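Uncharacterized protein (Bacteroides ovatus, PDB 4DQA) is of unknown function but probably binds carbohydrate, joining an E-set-like N-terminal domain to a concanavalin A-like lectin/glucanase domain. Local coordinates at residues A[27-32]-A[93-98]; A[145-150]-A[266-271]; A[156-161]-A[256-261]; A[212-217]-A[244-249]; A[287-292]-A[303-308]. All coordinates share one frame; numbering follows the deposited sequence. Where two conformers were deposited one is given.

Contact 1: residues A[27-32]-A[93-98]; sequences MTFDLV and IEVELS
The carbonyl oxygen of Met-27, a selenomethionine in the crystal, takes the backbone N-H of Leu-97 almost head-on: Leu-97 N lies 2.8 Å from Met-27 O and the N-H...O angle is 177°. Leu-97 O in turn accepts from Met-27 N at 3.0 Å. Such a doubled bond recurs at Phe-29 with Val-95, and again at Leu-31 with Ile-93, making three hydrogen-bonded antiparallel pairs. Between them sit the non-hydrogen-bonded pairs, where Thr-28 CA approaches Val-95 O to 3.1 Å in a CA-H...O contact. Strands 27-35 and 93-97 are thus neighbours in one sheet of the BT_3987-like N-terminal domain, which belongs to the E-set clan of beta-sandwich folds. The face bearing Phe-29, Leu-31, Val-95 and Leu-97 turns inward, against Phe-131 and Phe-133 of strand 128-135 in the other sheet. There Phe-29, with CG between the backbone N and the carbonyl carbon (chi1 66°), lays its ring beside Val-95. Val-95 CB stands over the ring face, 3.7 Å from the ring centroid, as a CH-pi contact. Its branching suits the spot: CG1 comes to 3.5 Å from Phe-29 CZ, while CG2 meets Leu-31 CB at 3.9 Å. The outer face carries polar residues suited to water. On it the Glu-94 chain crosses Thr-28, whose CG2 lies 3.8 Å from Glu-94 OE1, and Asp-30 lies near Glu-94 as a like charge.

Contact 2: residues A[145-150]-A[266-271]; sequences FSNHYI and IGRIYG
Ile-150 and Ile-266 form an antiparallel hydrogen-bonded pair, with Ile-150 N 3.0 Å from Ile-266 O and a return bond from Ile-266 N to Ile-150 O. In this concanavalin A-like domain the chain leaves strand 141-146 of one sheet and, by Ile-150, has entered a second sheet beside strand 264-266. Both isoleucines, branched and apolar, pack on Tyr-316 of strand 312-316. Gly-267 takes a positive phi of 87°, easy for glycine, and a CB would clash with Phe-145 CD2 and His-148 O; its bare CA lies 3.9 Å from Phe-145 CD2. Beyond it the extended Arg-268 crosses Asn-147. Its guanidinium lies between Asn-147 OD1, in the conformer described, over one face and Tyr-270 CD1 over the opposite face; NH1 makes a weak bond to Asn-147 O, whereas the salt bridge of NH2 goes to Glu-276. Tyr-149 and Tyr-270 form an offset stack, centroids 4.3 Å apart and planes at 12°. Tyr-149 CG sits between backbone N and carbonyl carbon (chi1 67°), and Tyr-270 CB adds a CH-pi contact over the same ring. Tyr-149 is buried and Tyr-270 exposed; one water joins their hydroxyls, 2.7 Å from Tyr-149 OH and 3.3 Å from Tyr-270 OH.

Contact 3: residues A[156-161]-A[256-261]; sequences VGTFFS and FDPNSD
Phe-160 and Phe-256 face each other as a single antiparallel bridge, Phe-256 N reaching Phe-160 O at 2.9 Å and Phe-160 N reaching Phe-256 O at 3.0 Å. Their rings meet obliquely, planes at 53°. Phe-256 holds CG between its backbone N and carbonyl carbon (chi1 76°); although CB heads away from the other segment, the ring comes back to it and CZ lies 3.7 Å from Phe-160 CD2, near the plane of that ring. Phe-160 CE2 also touches Pro-258 CG at 3.7 Å, the two side chains crossing at about a right angle. Thr-158 completes this apolar cluster: with CG2 anti to the backbone N, the methyl sits over a face of the Phe-160 ring and 3.8 Å from Pro-258 CG, while OG1 bonds to Pro-155 O. A threonine can thus serve a greasy and a polar neighbour at once. The ring of Phe-159, by contrast, lays one face over the backbone N of Phe-256. Asp-257 starts a type I turn and an Asx turn together, its OD1 accepting from Asn-259 N at 2.9 Å; the rigid Pro-258 fits the turn's second position. A water donates to both Asp-257 OD1 and Thr-158 O. These two loops follow strands 150-152 and 244-250 of the concanavalin A-like domain; Phe-256 packs edge-to-face with Phe-163 of strand 163-171, and Phe-160 with Phe-154 of the loop after strand 150-152.

Contact 4: residues A[212-217]-A[244-249]; sequences YRVTKP and EKWAGS
Tyr-212 and Ser-249 meet at the close-packed end of this contact, where Ser-249 CB stands over one face of the tyrosine ring, 3.9 Å from its centroid. Ala-247 CB lies at the edge of that ring, in its plane, and also 3.5 Å from Arg-213 O, so a single methyl group suits the tight spacing. Val-214, buried like Tyr-212, continues the row, its CG1 touching Trp-246 CB at 3.7 Å and Ala-247 CB at 4.0 Å. The hydroxyl of Tyr-212 is satisfied by Thr-237 OG1. In the concanavalin A-like domain this brings strand 212-213 of a small three-stranded sheet against strand 244-250 of a larger one, where Trp-246 and Ala-247 together face Ile-239 in a classic beta bulge. Toward solvent the contact becomes longer-limbed and wetter. Lys-216, modelled in two conformers, crosses the Trp-246 indole at about a right angle in the one described: the bend at chi3 (-76°) brings CE 3.5 Å from the six-membered ring's centroid, and that at chi4 (-84°) sets NZ 3.9 Å above the five-membered ring's centroid, a cation-pi contact. A water accepts from Thr-215 N and, in this conformer, Lys-216 NZ, and donates to Trp-246 O at 2.7 Å.

Contact 5: residues A[287-292]-A[303-308]; sequences RVWSVA and LGVDPA
Leu-303 approaches Arg-287 with its backbone, its carbonyl C lying 4.0 Å from Arg-287 NH2. Gly-304 follows at the edge of the guanidinium; its N is 3.3 Å from Arg-287 NH2, but both are donors, so this is proximity without a bond. The glycine's CA is 3.4 Å from the same NH2, and its phi of 176° is a backbone state that glycine takes readily. Val-305 then carries the apolar part. In the conformer described, of two in the crystal, CG1 lies between the backbone N and the carbonyl carbon (chi1 80°) and sits over one face of the Arg-287 guanidinium, 3.8 Å from NE. CG2, the other branch, meets Trp-289 tip to tip, 3.9 Å from CH2 and in the indole plane. Val-305 N bonds to Tyr-315 OH. Asp-306 points away and turns the chain: its OD1 accepts from Ala-308 N at 2.9 Å, an Asx turn across Pro-307. The loop so placed, between helix 295-300 and strand 312-316, lies against strand 282-289 of the lectin-like domain. The buried charge of Arg-287 is met at NH2 by Glu-285 and Asn-301 O and at NH1 by Glu-166, whose OE2 takes Trp-289 NE1 as well. With two carboxylates at hand the guanidinium probably stays charged, while in this conformer Val-305 CG1 packs over one of its faces.

Contact 1 stands apart in the N-terminal domain, its centre 51 to 55 Å from those of contacts 2, 3 and 4 and on the opposite side of the chain's centre; it is the one built from regular strand ladder. The other four belong to the lectin-like part. Contacts 2 and 3 each keep a single antiparallel bridge and add aromatic packing, whereas contacts 4 and 5 have no direct hydrogen bond between their segments and depend on packing, with a water in contact 4. Contact 4 lies at the surface; contacts 1, 2, 3 and 5 are partly buried. Contacts 2, 4 and 5 reach the same large sheet, and contacts 3 and 5 touch directly, Phe-160 CZ lying 3.8 Å from Val-288 CG1.

Contact 1: residues A[27-32]-A[93-98]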
# COMPACT_ATOMS: atom_id res chain seq x y z
N MSE A 27 -1.43 -20.82 -13.73
CA MSE A 27 -1.27 -20.47 -15.13
C MSE A 27 -0.08 -21.22 -15.71
O MSE A 27 0.79 -21.68 -14.98
CB MSE A 27 -1.11 -18.97 -15.32
CG MSE A 27 0.18 -18.43 -14.81
SE MSE A 27 0.53 -16.67 -15.57
CE MSE A 27 0.77 -17.20 -17.43
N THR A 28 -0.08 -21.35 -17.03
CA THR A 28 1.01 -22.03 -17.72
C THR A 28 1.62 -21.09 -18.75
O THR A 28 0.94 -20.25 -19.32
CB THR A 28 0.52 -23.30 -18.44
OG1 THR A 28 -0.53 -22.95 -19.36
CG2 THR A 28 0.01 -24.31 -17.44
N PHE A 29 2.92 -21.23 -18.95
CA PHE A 29 3.60 -20.54 -20.03
C PHE A 29 4.71 -21.40 -20.63
O PHE A 29 5.13 -22.41 -20.05
CB PHE A 29 4.15 -19.18 -19.53
CG PHE A 29 5.25 -19.28 -18.50
CD1 PHE A 29 6.57 -19.35 -18.89
CD2 PHE A 29 4.96 -19.28 -17.15
CE1 PHE A 29 7.59 -19.43 -17.96
CE2 PHE A 29 5.98 -19.36 -16.22
CZ PHE A 29 7.29 -19.44 -16.63
N ASP A 30 5.15 -20.99 -21.82
CA ASP A 30 6.11 -21.74 -22.62
C ASP A 30 7.51 -21.27 -22.29
O ASP A 30 7.76 -20.07 -22.12
CB ASP A 30 5.83 -21.53 -24.10
CG ASP A 30 4.50 -22.14 -24.54
OD1 ASP A 30 4.03 -23.10 -23.90
OD2 ASP A 30 3.93 -21.65 -25.54
N LEU A 31 8.42 -22.22 -22.20
CA LEU A 31 9.83 -21.97 -21.96
C LEU A 31 10.63 -22.57 -23.09
O LEU A 31 10.61 -23.80 -23.30
CB LEU A 31 10.24 -22.57 -20.63
CG LEU A 31 11.69 -22.35 -20.23
CD1 LEU A 31 11.92 -20.86 -20.01
CD2 LEU A 31 11.98 -23.18 -18.98
N VAL A 32 11.36 -21.71 -23.81
CA VAL A 32 12.15 -22.10 -24.97
C VAL A 32 13.50 -21.39 -24.96
O VAL A 32 13.58 -20.17 -24.78
CB VAL A 32 11.41 -21.74 -26.28
CG1 VAL A 32 12.23 -22.07 -27.49
CG2 VAL A 32 10.08 -22.48 -26.35
N ILE A 93 8.99 -26.52 -23.45
CA ILE A 93 8.66 -27.03 -22.14
C ILE A 93 7.55 -26.16 -21.57
O ILE A 93 7.54 -24.95 -21.79
CB ILE A 93 9.90 -26.90 -21.22
CG1 ILE A 93 10.91 -27.97 -21.63
CG2 ILE A 93 9.53 -26.94 -19.74
CD1 ILE A 93 10.41 -29.31 -21.52
N GLU A 94 6.59 -26.75 -20.86
CA GLU A 94 5.52 -25.97 -20.24
C GLU A 94 5.82 -25.78 -18.76
O GLU A 94 6.12 -26.73 -18.05
CB GLU A 94 4.16 -26.66 -20.44
CG GLU A 94 2.98 -25.83 -20.05
CD GLU A 94 1.66 -26.46 -20.50
OE1 GLU A 94 1.07 -27.20 -19.69
OE2 GLU A 94 1.25 -26.22 -21.65
N VAL A 95 5.75 -24.53 -18.31
CA VAL A 95 5.92 -24.20 -16.91
C VAL A 95 4.54 -23.93 -16.32
O VAL A 95 3.76 -23.16 -16.86
CB VAL A 95 6.78 -22.94 -16.72
CG1 VAL A 95 6.96 -22.62 -15.24
CG2 VAL A 95 8.15 -23.10 -17.40
N GLU A 96 4.25 -24.59 -15.21
CA GLU A 96 2.99 -24.38 -14.51
C GLU A 96 3.26 -23.70 -13.19
O GLU A 96 4.02 -24.19 -12.36
CB GLU A 96 2.29 -25.71 -14.25
CG GLU A 96 0.94 -25.55 -13.53
CD GLU A 96 0.47 -26.85 -12.88
OE1 GLU A 96 1.03 -27.23 -11.82
OE2 GLU A 96 -0.45 -27.47 -13.43
N LEU A 97 2.60 -22.56 -13.00
CA LEU A 97 2.74 -21.79 -11.78
C LEU A 97 1.44 -21.88 -10.99
O LEU A 97 0.37 -21.57 -11.50
CB LEU A 97 3.07 -20.35 -12.14
CG LEU A 97 3.58 -19.41 -11.05
CD1 LEU A 97 4.81 -19.96 -10.33
CD2 LEU A 97 3.88 -18.08 -11.69
N SER A 98 1.54 -22.32 -9.74
CA SER A 98 0.36 -22.45 -8.89
C SER A 98 0.46 -21.53 -7.67
O SER A 98 1.44 -20.81 -7.51
CB SER A 98 0.20 -23.89 -8.43
OG SER A 98 1.34 -24.30 -7.70

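Contact 2: residues A[145-150]-A[266-271]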
# COMPACT_ATOMS: atom_id res chain seq x y z
N PHE A 145 -19.33 7.18 7.13
CA PHE A 145 -19.52 8.11 8.24
C PHE A 145 -20.67 9.03 7.87
O PHE A 145 -20.67 9.68 6.82
CB PHE A 145 -18.25 8.92 8.47
CG PHE A 145 -17.14 8.10 9.05
CD1 PHE A 145 -16.34 7.32 8.23
CD2 PHE A 145 -16.91 8.09 10.43
CE1 PHE A 145 -15.36 6.55 8.75
CE2 PHE A 145 -15.89 7.32 10.96
CZ PHE A 145 -15.12 6.54 10.11
N SER A 146 -21.70 8.96 8.69
CA SER A 146 -22.85 9.81 8.63
C SER A 146 -23.34 9.96 10.06
O SER A 146 -24.39 9.41 10.44
CB SER A 146 -23.90 9.16 7.75
OG SER A 146 -25.07 9.97 7.67
N ASN A 147 -22.58 10.72 10.85
CA ASN A 147 -22.78 10.83 12.29
C ASN A 147 -22.32 9.57 13.04
O ASN A 147 -23.04 8.99 13.85
CB ASN A 147 -24.22 11.19 12.65
CG ASN A 147 -24.33 11.82 14.02
OD1 ASN A 147 -23.43 12.54 14.46
ND2 ASN A 147 -25.44 11.58 14.70
N HIS A 148 -21.09 9.16 12.72
CA HIS A 148 -20.40 8.03 13.31
C HIS A 148 -19.06 8.43 13.86
O HIS A 148 -18.35 9.28 13.32
CB HIS A 148 -20.24 6.92 12.26
CG HIS A 148 -21.55 6.39 11.81
ND1 HIS A 148 -22.25 6.95 10.78
CD2 HIS A 148 -22.35 5.45 12.35
CE1 HIS A 148 -23.42 6.33 10.65
NE2 HIS A 148 -23.49 5.42 11.59
N TYR A 149 -18.70 7.80 14.98
CA TYR A 149 -17.46 8.08 15.67
C TYR A 149 -16.72 6.79 15.95
O TYR A 149 -17.32 5.70 16.07
CB TYR A 149 -17.72 8.77 17.02
CG TYR A 149 -18.43 7.90 18.03
CD1 TYR A 149 -17.70 7.07 18.88
CD2 TYR A 149 -19.81 7.91 18.14
CE1 TYR A 149 -18.35 6.26 19.79
CE2 TYR A 149 -20.44 7.07 19.09
CZ TYR A 149 -19.70 6.26 19.88
OH TYR A 149 -20.32 5.42 20.81
N ILE A 150 -15.39 6.91 16.07
CA ILE A 150 -14.57 5.93 16.76
C ILE A 150 -13.81 6.67 17.84
O ILE A 150 -13.07 7.61 17.54
CB ILE A 150 -13.59 5.22 15.84
CG1 ILE A 150 -14.29 4.64 14.62
CG2 ILE A 150 -12.88 4.13 16.60
CD1 ILE A 150 -13.34 4.07 13.60
N ILE A 266 -12.20 9.67 15.77
CA ILE A 266 -12.26 9.64 14.31
C ILE A 266 -13.71 9.90 13.91
O ILE A 266 -14.64 9.31 14.46
CB ILE A 266 -11.82 8.26 13.74
CG1 ILE A 266 -10.35 8.02 14.11
CG2 ILE A 266 -12.02 8.21 12.23
CD1 ILE A 266 -9.93 6.56 14.01
N GLY A 267 -13.92 10.84 13.00
CA GLY A 267 -15.22 11.01 12.35
C GLY A 267 -16.25 11.89 13.02
O GLY A 267 -17.15 12.37 12.34
N ARG A 268 -16.17 12.07 14.34
CA ARG A 268 -17.20 12.80 15.10
C ARG A 268 -16.68 12.91 16.53
O ARG A 268 -16.15 11.93 17.05
CB ARG A 268 -18.52 12.01 15.08
CG ARG A 268 -19.60 12.50 16.01
CD ARG A 268 -20.80 11.57 15.99
NE ARG A 268 -21.80 11.92 16.99
CZ ARG A 268 -22.83 11.16 17.34
NH1 ARG A 268 -23.00 9.96 16.79
NH2 ARG A 268 -23.68 11.61 18.25
N ILE A 269 -16.76 14.11 17.11
CA ILE A 269 -16.26 14.35 18.46
C ILE A 269 -17.45 14.10 19.36
O ILE A 269 -18.19 15.02 19.77
CB ILE A 269 -15.70 15.77 18.66
CG1 ILE A 269 -14.76 16.13 17.50
CG2 ILE A 269 -14.94 15.80 19.96
CD1 ILE A 269 -14.46 17.63 17.44
N TYR A 270 -17.69 12.84 19.67
CA TYR A 270 -18.94 12.47 20.35
C TYR A 270 -19.05 13.14 21.72
O TYR A 270 -18.13 13.07 22.53
CB TYR A 270 -18.94 10.94 20.49
CG TYR A 270 -20.20 10.29 21.06
CD1 TYR A 270 -21.46 10.76 20.78
CD2 TYR A 270 -20.09 9.14 21.84
CE1 TYR A 270 -22.61 10.13 21.31
CE2 TYR A 270 -21.21 8.52 22.34
CZ TYR A 270 -22.45 9.01 22.05
OH TYR A 270 -23.59 8.40 22.57
N GLY A 271 -20.18 13.79 21.96
CA GLY A 271 -20.43 14.41 23.26
C GLY A 271 -19.81 15.78 23.46
O GLY A 271 -19.90 16.35 24.55
O HOH W 1 -19.61 11.10 11.15
O HOH W 2 -22.98 5.41 21.31

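Contact 3: residues A[156-161]-A[256-261]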
# COMPACT_ATOMS: atom_id res chain seq x y z
N VAL A 156 -1.44 4.12 27.99
CA VAL A 156 -1.15 5.12 29.01
C VAL A 156 0.21 5.75 28.83
O VAL A 156 1.19 5.07 28.52
CB VAL A 156 -1.25 4.56 30.43
CG1 VAL A 156 -0.18 3.49 30.69
CG2 VAL A 156 -1.09 5.70 31.42
N GLY A 157 0.23 7.07 29.01
CA GLY A 157 1.46 7.82 28.90
C GLY A 157 1.90 8.00 27.47
O GLY A 157 3.04 8.41 27.22
N THR A 158 1.03 7.69 26.51
CA THR A 158 1.38 7.98 25.15
C THR A 158 1.56 9.47 25.07
O THR A 158 0.72 10.26 25.54
CB THR A 158 0.31 7.51 24.15
OG1 THR A 158 0.33 6.07 24.09
CG2 THR A 158 0.61 8.04 22.75
N PHE A 159 2.68 9.85 24.48
CA PHE A 159 2.95 11.22 24.21
C PHE A 159 3.58 11.21 22.85
O PHE A 159 4.67 10.68 22.65
CB PHE A 159 3.87 11.81 25.29
CG PHE A 159 4.08 13.28 25.15
CD1 PHE A 159 3.11 14.18 25.57
CD2 PHE A 159 5.25 13.77 24.61
CE1 PHE A 159 3.30 15.54 25.44
CE2 PHE A 159 5.45 15.13 24.47
CZ PHE A 159 4.47 16.01 24.89
N PHE A 160 2.86 11.73 21.88
CA PHE A 160 3.39 11.78 20.55
C PHE A 160 4.28 13.01 20.45
O PHE A 160 3.82 14.13 20.65
CB PHE A 160 2.26 11.87 19.54
CG PHE A 160 1.43 10.60 19.39
CD1 PHE A 160 2.03 9.37 19.21
CD2 PHE A 160 0.05 10.67 19.41
CE1 PHE A 160 1.26 8.21 19.06
CE2 PHE A 160 -0.72 9.51 19.27
CZ PHE A 160 -0.11 8.29 19.09
N SER A 161 5.55 12.80 20.15
CA SER A 161 6.43 13.91 19.87
C SER A 161 6.39 14.13 18.38
O SER A 161 5.73 15.04 17.90
CB SER A 161 7.85 13.67 20.41
OG SER A 161 8.34 12.41 20.00
N PHE A 256 2.28 16.08 22.09
CA PHE A 256 0.95 16.23 22.67
C PHE A 256 0.46 14.90 23.23
O PHE A 256 0.91 13.82 22.83
CB PHE A 256 -0.06 16.78 21.65
CG PHE A 256 -0.54 15.77 20.63
CD1 PHE A 256 0.21 15.46 19.50
CD2 PHE A 256 -1.78 15.14 20.78
CE1 PHE A 256 -0.26 14.55 18.57
CE2 PHE A 256 -2.25 14.24 19.85
CZ PHE A 256 -1.48 13.94 18.74
N ASP A 257 -0.42 15.01 24.22
CA ASP A 257 -1.08 13.88 24.85
C ASP A 257 -2.40 13.63 24.12
O ASP A 257 -3.35 14.41 24.28
CB ASP A 257 -1.35 14.25 26.30
CG ASP A 257 -2.13 13.18 27.03
OD1 ASP A 257 -2.40 12.13 26.42
OD2 ASP A 257 -2.46 13.40 28.22
N PRO A 258 -2.48 12.55 23.32
CA PRO A 258 -3.72 12.33 22.54
C PRO A 258 -4.92 11.99 23.41
O PRO A 258 -6.07 12.06 22.97
CB PRO A 258 -3.37 11.14 21.66
CG PRO A 258 -2.34 10.37 22.46
CD PRO A 258 -1.51 11.46 23.11
N ASN A 259 -4.65 11.59 24.64
CA ASN A 259 -5.71 11.20 25.53
C ASN A 259 -6.25 12.36 26.36
O ASN A 259 -7.16 12.19 27.15
CB ASN A 259 -5.22 10.07 26.46
CG ASN A 259 -4.85 8.77 25.72
OD1 ASN A 259 -5.40 8.44 24.66
ND2 ASN A 259 -3.92 8.02 26.28
N SER A 260 -5.69 13.56 26.19
CA SER A 260 -6.15 14.66 27.02
C SER A 260 -7.58 15.09 26.67
O SER A 260 -8.06 14.96 25.54
CB SER A 260 -5.15 15.84 27.12
OG SER A 260 -4.63 16.26 25.87
N ASP A 261 -8.26 15.55 27.71
CA ASP A 261 -9.67 15.90 27.64
C ASP A 261 -10.56 14.73 27.19
O ASP A 261 -10.53 13.64 27.77
CB ASP A 261 -9.83 17.13 26.74
CG ASP A 261 -8.87 18.23 27.10
OD1 ASP A 261 -8.52 18.33 28.30
OD2 ASP A 261 -8.46 18.99 26.20
O HOH W 3 -1.34 9.77 27.01

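Contact 4: residues A[212-217]-A[244-249]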
# COMPACT_ATOMS: atom_id res chain seq x y z
N TYR A 212 -2.91 25.74 11.41
CA TYR A 212 -2.67 26.27 10.08
C TYR A 212 -3.51 25.50 9.09
O TYR A 212 -4.08 24.47 9.43
CB TYR A 212 -1.18 26.24 9.70
CG TYR A 212 -0.58 24.86 9.51
CD1 TYR A 212 -0.15 24.11 10.60
CD2 TYR A 212 -0.39 24.33 8.24
CE1 TYR A 212 0.43 22.85 10.42
CE2 TYR A 212 0.19 23.07 8.05
CZ TYR A 212 0.59 22.34 9.15
OH TYR A 212 1.19 21.10 8.96
N ARG A 213 -3.59 26.00 7.87
CA ARG A 213 -4.48 25.45 6.87
C ARG A 213 -3.92 25.51 5.47
O ARG A 213 -2.94 26.23 5.19
CB ARG A 213 -5.83 26.18 6.92
CG ARG A 213 -5.74 27.65 6.54
CD ARG A 213 -7.15 28.21 6.44
NE ARG A 213 -7.25 29.65 6.23
CZ ARG A 213 -7.06 30.25 5.06
NH1 ARG A 213 -6.68 29.53 4.00
NH2 ARG A 213 -7.21 31.58 4.97
N VAL A 214 -4.52 24.74 4.57
CA VAL A 214 -4.16 24.76 3.17
C VAL A 214 -4.75 25.97 2.43
O VAL A 214 -5.42 26.82 3.04
CB VAL A 214 -4.56 23.47 2.47
CG1 VAL A 214 -3.89 22.29 3.17
CG2 VAL A 214 -6.09 23.30 2.46
N THR A 215 -4.50 26.06 1.12
CA THR A 215 -4.89 27.23 0.35
C THR A 215 -5.75 26.91 -0.90
O THR A 215 -5.98 27.77 -1.73
CB THR A 215 -3.64 28.06 -0.02
OG1 THR A 215 -2.71 27.24 -0.70
CG2 THR A 215 -2.95 28.59 1.23
N LYS A 216 -6.25 25.67 -0.98
CA LYS A 216 -7.13 25.22 -2.05
C LYS A 216 -8.21 24.33 -1.42
O LYS A 216 -7.91 23.65 -0.47
CB LYS A 216 -6.35 24.37 -3.05
CG LYS A 216 -5.14 25.07 -3.65
CD LYS A 216 -4.44 24.16 -4.64
CE LYS A 216 -3.63 23.08 -3.94
NZ LYS A 216 -2.28 23.55 -3.53
N PRO A 217 -9.44 24.32 -1.99
CA PRO A 217 -10.49 23.44 -1.45
C PRO A 217 -10.40 22.00 -1.93
O PRO A 217 -9.80 21.71 -2.97
CB PRO A 217 -11.78 24.08 -1.98
CG PRO A 217 -11.37 24.71 -3.29
CD PRO A 217 -9.97 25.20 -3.07
N GLU A 244 1.43 15.36 -2.09
CA GLU A 244 2.00 16.69 -2.31
C GLU A 244 1.82 17.56 -1.07
O GLU A 244 0.74 17.60 -0.48
CB GLU A 244 1.32 17.39 -3.49
CG GLU A 244 1.44 16.69 -4.85
CD GLU A 244 0.68 17.44 -5.94
OE1 GLU A 244 0.99 18.63 -6.18
OE2 GLU A 244 -0.24 16.85 -6.56
N LYS A 245 2.86 18.28 -0.67
CA LYS A 245 2.74 19.15 0.50
C LYS A 245 1.92 20.37 0.12
O LYS A 245 2.31 21.13 -0.77
CB LYS A 245 4.13 19.57 1.01
CG LYS A 245 4.10 20.34 2.33
CD LYS A 245 5.50 20.48 2.95
CE LYS A 245 5.44 21.22 4.27
NZ LYS A 245 6.79 21.42 4.89
N TRP A 246 0.77 20.55 0.77
CA TRP A 246 -0.15 21.66 0.48
C TRP A 246 0.00 22.81 1.45
O TRP A 246 -0.46 23.93 1.19
CB TRP A 246 -1.60 21.18 0.53
CG TRP A 246 -2.11 20.58 -0.75
CD1 TRP A 246 -1.38 19.95 -1.70
CD2 TRP A 246 -3.48 20.56 -1.20
NE1 TRP A 246 -2.20 19.53 -2.73
CE2 TRP A 246 -3.49 19.91 -2.46
CE3 TRP A 246 -4.69 21.04 -0.68
CZ2 TRP A 246 -4.65 19.71 -3.19
CZ3 TRP A 246 -5.85 20.83 -1.42
CH2 TRP A 246 -5.82 20.18 -2.67
N ALA A 247 0.61 22.54 2.59
CA ALA A 247 0.84 23.58 3.58
C ALA A 247 1.84 23.10 4.60
O ALA A 247 2.03 21.90 4.83
CB ALA A 247 -0.44 23.97 4.25
N GLY A 248 2.52 24.05 5.22
CA GLY A 248 3.44 23.72 6.27
C GLY A 248 3.52 24.80 7.32
O GLY A 248 3.08 25.94 7.10
N SER A 249 4.07 24.43 8.46
CA SER A 249 4.39 25.39 9.50
C SER A 249 5.56 24.88 10.34
O SER A 249 6.19 23.85 10.02
CB SER A 249 3.16 25.65 10.37
OG SER A 249 3.32 26.86 11.09
O HOH W 4 -2.56 24.45 -0.38

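Contact 5: residues A[287-292]-A[303-308]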
# COMPACT_ATOMS: atom_id res chain seq x y z
N ARG A 287 -4.72 5.88 9.67
CA ARG A 287 -3.55 5.51 10.48
C ARG A 287 -3.07 6.62 11.36
O ARG A 287 -3.12 7.79 10.98
CB ARG A 287 -2.39 5.08 9.59
CG ARG A 287 -2.78 4.10 8.49
CD ARG A 287 -1.58 3.77 7.60
NE ARG A 287 -2.03 3.08 6.40
CZ ARG A 287 -1.52 3.25 5.19
NH1 ARG A 287 -0.51 4.09 5.00
NH2 ARG A 287 -2.01 2.57 4.17
N VAL A 288 -2.50 6.24 12.50
CA VAL A 288 -1.73 7.17 13.32
C VAL A 288 -0.38 6.53 13.55
O VAL A 288 -0.31 5.35 13.89
CB VAL A 288 -2.37 7.42 14.68
CG1 VAL A 288 -1.48 8.34 15.52
CG2 VAL A 288 -3.74 8.04 14.54
N TRP A 289 0.69 7.30 13.35
CA TRP A 289 2.04 6.82 13.58
C TRP A 289 2.69 7.67 14.65
O TRP A 289 2.43 8.87 14.76
CB TRP A 289 2.90 6.98 12.32
CG TRP A 289 2.42 6.29 11.09
CD1 TRP A 289 1.44 6.70 10.24
CD2 TRP A 289 2.96 5.08 10.53
NE1 TRP A 289 1.31 5.82 9.20
CE2 TRP A 289 2.25 4.82 9.35
CE3 TRP A 289 3.97 4.18 10.92
CZ2 TRP A 289 2.50 3.70 8.55
CZ3 TRP A 289 4.21 3.07 10.12
CH2 TRP A 289 3.48 2.84 8.96
N SER A 290 3.62 7.05 15.39
CA SER A 290 4.44 7.77 16.36
C SER A 290 5.78 8.25 15.79
O SER A 290 6.77 8.44 16.52
CB SER A 290 4.67 6.86 17.57
OG SER A 290 5.32 5.67 17.16
N VAL A 291 5.82 8.42 14.46
CA VAL A 291 6.93 9.04 13.76
C VAL A 291 6.37 9.98 12.71
O VAL A 291 5.18 9.87 12.36
CB VAL A 291 7.80 7.99 13.05
CG1 VAL A 291 8.40 7.05 14.07
CG2 VAL A 291 7.01 7.23 11.98
N ALA A 292 7.21 10.89 12.22
CA ALA A 292 6.85 11.71 11.07
C ALA A 292 7.18 10.90 9.82
O ALA A 292 8.36 10.68 9.51
CB ALA A 292 7.62 13.04 11.07
N LEU A 303 -2.20 2.98 -0.16
CA LEU A 303 -3.25 1.95 -0.24
C LEU A 303 -3.13 0.82 0.75
O LEU A 303 -4.04 -0.00 0.88
CB LEU A 303 -3.30 1.33 -1.64
CG LEU A 303 -3.51 2.29 -2.80
CD1 LEU A 303 -3.50 1.51 -4.10
CD2 LEU A 303 -4.81 3.08 -2.65
N GLY A 304 -2.00 0.73 1.45
CA GLY A 304 -1.81 -0.36 2.39
C GLY A 304 -0.45 -0.37 3.02
O GLY A 304 0.54 0.03 2.41
N VAL A 305 -0.39 -0.83 4.28
CA VAL A 305 0.87 -1.03 4.96
C VAL A 305 0.76 -2.29 5.82
O VAL A 305 -0.34 -2.73 6.12
CB VAL A 305 1.26 0.26 5.78
CG1 VAL A 305 0.52 0.34 7.12
CG2 VAL A 305 2.75 0.33 6.00
N ASP A 306 1.89 -2.85 6.23
CA ASP A 306 1.89 -4.02 7.09
C ASP A 306 1.39 -3.56 8.47
O ASP A 306 1.96 -2.64 9.06
CB ASP A 306 3.32 -4.53 7.21
CG ASP A 306 3.44 -5.82 7.99
OD1 ASP A 306 2.53 -6.21 8.75
OD2 ASP A 306 4.52 -6.47 7.83
N PRO A 307 0.35 -4.22 8.99
CA PRO A 307 -0.12 -3.79 10.31
C PRO A 307 0.83 -4.06 11.46
O PRO A 307 0.61 -3.53 12.55
CB PRO A 307 -1.41 -4.58 10.51
CG PRO A 307 -1.36 -5.69 9.55
CD PRO A 307 -0.48 -5.29 8.42
N ALA A 308 1.85 -4.87 11.21
CA ALA A 308 2.92 -5.14 12.17
C ALA A 308 3.99 -4.04 12.23
O ALA A 308 4.94 -4.15 13.03
CB ALA A 308 3.56 -6.49 11.84